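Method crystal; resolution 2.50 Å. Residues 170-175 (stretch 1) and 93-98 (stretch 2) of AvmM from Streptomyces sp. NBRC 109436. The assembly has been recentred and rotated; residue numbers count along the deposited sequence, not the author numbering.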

ATOM      1  N   ILE A 170      15.624 -16.887  16.453  1.00 79.77           N
ATOM      2  CA  ILE A 170      16.710 -17.594  15.771  1.00 75.21           C
ATOM      3  C   ILE A 170      17.805 -16.636  15.316  1.00 75.12           C
ATOM      4  O   ILE A 170      18.955 -17.044  15.147  1.00 78.75           O
ATOM      5  CB  ILE A 170      16.173 -18.452  14.607  1.00 77.86           C
ATOM      6  CG1 ILE A 170      17.072 -19.677  14.418  1.00 77.83           C
ATOM      7  CG2 ILE A 170      16.050 -17.661  13.321  1.00 73.33           C
ATOM      8  CD1 ILE A 170      16.579 -20.654  13.361  1.00 82.15           C
ATOM      9  N   ILE A 171      17.457 -15.385  15.056  1.00 80.86           N
ATOM     10  CA  ILE A 171      18.421 -14.353  14.677  1.00 79.71           C
ATOM     11  C   ILE A 171      18.671 -13.473  15.897  1.00 80.30           C
ATOM     12  O   ILE A 171      17.708 -12.920  16.447  1.00 76.52           O
ATOM     13  CB  ILE A 171      17.912 -13.502  13.505  1.00 78.19           C
ATOM     14  CG1 ILE A 171      17.558 -14.383  12.313  1.00 75.66           C
ATOM     15  CG2 ILE A 171      18.964 -12.472  13.121  1.00 76.49           C
ATOM     16  CD1 ILE A 171      17.057 -13.595  11.138  1.00 77.09           C
ATOM     17  N   PRO A 172      19.920 -13.289  16.327  1.00 88.72           N
ATOM     18  CA  PRO A 172      20.153 -12.532  17.564  1.00 88.73           C
ATOM     19  C   PRO A 172      19.723 -11.084  17.388  1.00 85.31           C
ATOM     20  O   PRO A 172      20.071 -10.428  16.404  1.00 83.12           O
ATOM     21  CB  PRO A 172      21.666 -12.669  17.794  1.00 89.93           C
ATOM     22  CG  PRO A 172      22.228 -12.951  16.455  1.00 90.67           C
ATOM     23  CD  PRO A 172      21.182 -13.749  15.719  1.00 89.17           C
ATOM     24  N   GLY A 173      18.915 -10.610  18.328  1.00 78.86           N
ATOM     25  CA  GLY A 173      18.385  -9.274  18.299  1.00 70.86           C
ATOM     26  C   GLY A 173      16.991  -9.159  17.717  1.00 68.48           C
ATOM     27  O   GLY A 173      16.274  -8.213  18.059  1.00 66.87           O
ATOM     28  N   LEU A 174      16.583 -10.096  16.862  1.00 70.27           N
ATOM     29  CA  LEU A 174      15.299 -10.025  16.178  1.00 66.78           C
ATOM     30  C   LEU A 174      14.305 -11.043  16.728  1.00 67.14           C
ATOM     31  O   LEU A 174      14.687 -12.126  17.198  1.00 67.34           O
ATOM     32  CB  LEU A 174      15.473 -10.259  14.674  1.00 66.35           C
ATOM     33  CG  LEU A 174      16.520  -9.415  13.947  1.00 67.40           C
ATOM     34  CD1 LEU A 174      16.417  -9.634  12.448  1.00 64.95           C
ATOM     35  CD2 LEU A 174      16.372  -7.946  14.302  1.00 63.27           C
ATOM     36  N   PHE A 175      13.013 -10.724  16.576  1.00 63.64           N
ATOM     37  CA  PHE A 175      11.951 -11.594  17.071  1.00 63.59           C
ATOM     38  C   PHE A 175      11.596 -12.657  16.038  1.00 63.95           C
ATOM     39  O   PHE A 175      11.344 -12.339  14.871  1.00 58.79           O
ATOM     40  CB  PHE A 175      10.694 -10.804  17.434  1.00 62.34           C
ATOM     41  CG  PHE A 175       9.647 -11.654  18.093  1.00 63.86           C
ATOM     42  CD1 PHE A 175       8.745 -12.388  17.333  1.00 62.01           C
ATOM     43  CD2 PHE A 175       9.616 -11.779  19.484  1.00 62.72           C
ATOM     44  CE1 PHE A 175       7.811 -13.213  17.943  1.00 63.62           C
ATOM     45  CE2 PHE A 175       8.678 -12.593  20.105  1.00 63.93           C
ATOM     46  CZ  PHE A 175       7.766 -13.307  19.333  1.00 66.39           C
TER
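Stretch 2, residues 93-98: PAKCWD

Stretch 1 offers a type II beta turn running from Ile 171 to Leu 174, closed by the backbone hydrogen bond from Leu 174 N to Ile 171 O at 3.1 Å. Stretch 2, Pro 93 to Asp 98, is laid against this turn without pairing to it: no hydrogen bond crosses between the two. It passes the turn in reverse order, end-to-end CA directions roughly opposed: Lys 95 and Cys 96 meet Gly 173, then Trp 97 reaches back to Ile 171. The backbones come closest at Gly 173 and Lys 95, whose CA atoms are 4.2 Å apart. From there the chain extends, with phi/psi of -129/153 at Cys 96 and -77/156 at Trp 97, and so carries the indole onto the side chains of the turn.

Trp 97 covers more surface than any other residue here. Its CA-to-CB bond points sideways to the turn, and with chi1 at -158° (t) and chi2 at 10° the ring reaches Ile 171. That residue, its CA-to-CB bond directed toward stretch 2, with chi1 m and chi2 t, sets its CG2 over one face of the indole, 3.6 Å from the centroid of the five-membered ring and only 13° off the normal, a well-centred CH-pi contact. Leu 174 adds to the packing nearer the backbone: its CA-to-CB bond points sideways, but the end of the side chain comes closer, with Leu 174 CD2 4.1 Å from Trp 97 CB. Pro 172 makes a looser contact, its CG 4.3 Å from Trp 97 CD1.

Gly 173 is the second key to the fit. Its phi/psi of 97/-25 suits the third position of a type II turn, where a CB would jam against the carbonyl oxygen of Pro 172; that alone calls for glycine. The neighbouring stretch asks for it again, since an ideal CB would point toward stretch 2 and fall 2.1 Å from Cys 96 O, a clash. With that space empty, Gly 173 CA approaches Cys 96 O to 3.5 Å in a CA-H...O contact with an angle of 159° at the hydrogen. Close by, Gly 173 O and Lys 95 O stand 3.1 Å apart, two acceptors without a hydrogen bond.

The rule to take away is a bare glycine that admits the backbone, two positions after a beta-branched residue that meets the face of a tryptophan.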

ATOM      1  N   PRO A  93      18.585  -0.613  21.206  1.00 63.77           N
ATOM      2  CA  PRO A  93      19.705  -0.927  20.295  1.00 65.14           C
ATOM      3  C   PRO A  93      20.201  -2.353  20.454  1.00 65.94           C
ATOM      4  O   PRO A  93      20.681  -2.950  19.480  1.00 64.74           O
ATOM      5  CB  PRO A  93      20.788   0.092  20.687  1.00 59.99           C
ATOM      6  CG  PRO A  93      20.080   1.156  21.451  1.00 60.93           C
ATOM      7  CD  PRO A  93      18.905   0.494  22.124  1.00 61.46           C
ATOM      8  N   ALA A  94      20.125  -2.897  21.676  1.00 65.47           N
ATOM      9  CA  ALA A  94      20.484  -4.286  21.940  1.00 67.17           C
ATOM     10  C   ALA A  94      19.506  -5.284  21.323  1.00 68.27           C
ATOM     11  O   ALA A  94      19.875  -6.448  21.132  1.00 70.59           O
ATOM     12  CB  ALA A  94      20.572  -4.524  23.446  1.00 66.76           C
ATOM     13  N   LYS A  95      18.285  -4.869  21.004  1.00 65.53           N
ATOM     14  CA  LYS A  95      17.359  -5.718  20.250  1.00 67.42           C
ATOM     15  C   LYS A  95      17.410  -5.362  18.771  1.00 67.10           C
ATOM     16  O   LYS A  95      16.398  -5.142  18.103  1.00 60.24           O
ATOM     17  CB  LYS A  95      15.932  -5.616  20.791  1.00 64.27           C
ATOM     18  CG  LYS A  95      15.711  -6.118  22.211  1.00 63.66           C
ATOM     19  CD  LYS A  95      14.210  -6.233  22.541  1.00 62.50           C
ATOM     20  CE  LYS A  95      13.936  -6.349  24.040  1.00 63.35           C
ATOM     21  NZ  LYS A  95      14.368  -5.148  24.818  1.00 65.73           N
ATOM     22  N   CYS A  96      18.638  -5.288  18.269  1.00 66.65           N
ATOM     23  CA  CYS A  96      18.910  -5.095  16.857  1.00 65.99           C
ATOM     24  C   CYS A  96      19.893  -6.163  16.417  1.00 68.08           C
ATOM     25  O   CYS A  96      20.621  -6.736  17.235  1.00 65.61           O
ATOM     26  CB  CYS A  96      19.502  -3.716  16.542  1.00 64.60           C
ATOM     27  SG  CYS A  96      18.429  -2.316  16.919  1.00 63.86           S
ATOM     28  N   TRP A  97      19.828  -6.492  15.133  1.00 69.68           N
ATOM     29  CA  TRP A  97      20.862  -7.297  14.518  1.00 69.64           C
ATOM     30  C   TRP A  97      22.078  -6.417  14.248  1.00 69.92           C
ATOM     31  O   TRP A  97      21.979  -5.191  14.156  1.00 70.09           O
ATOM     32  CB  TRP A  97      20.329  -7.939  13.238  1.00 69.19           C
ATOM     33  CG  TRP A  97      21.062  -9.150  12.797  1.00 71.56           C
ATOM     34  CD1 TRP A  97      22.012  -9.834  13.488  1.00 73.67           C
ATOM     35  CD2 TRP A  97      20.901  -9.837  11.551  1.00 74.92           C
ATOM     36  NE1 TRP A  97      22.465 -10.903  12.751  1.00 70.54           N
ATOM     37  CE2 TRP A  97      21.797 -10.928  11.556  1.00 74.17           C
ATOM     38  CE3 TRP A  97      20.094  -9.630  10.424  1.00 72.16           C
ATOM     39  CZ2 TRP A  97      21.903 -11.814  10.483  1.00 74.04           C
ATOM     40  CZ3 TRP A  97      20.201 -10.512   9.361  1.00 74.21           C
ATOM     41  CH2 TRP A  97      21.100 -11.594   9.399  1.00 72.06           C
ATOM     42  N   ASP A  98      23.241  -7.051  14.171  1.00 73.63           N
ATOM     43  CA  ASP A  98      24.451  -6.339  13.799  1.00 72.38           C
ATOM     44  C   ASP A  98      24.379  -5.911  12.335  1.00 71.76           C
ATOM     45  O   ASP A  98      23.705  -6.564  11.528  1.00 67.68           O
ATOM     46  CB  ASP A  98      25.686  -7.204  14.020  1.00 72.21           C
ATOM     47  CG  ASP A  98      26.090  -7.265  15.467  1.00 79.34           C
ATOM     48  OD1 ASP A  98      25.714  -6.349  16.223  1.00 84.07           O
ATOM     49  OD2 ASP A  98      26.824  -8.194  15.841  1.00 80.21           O
TER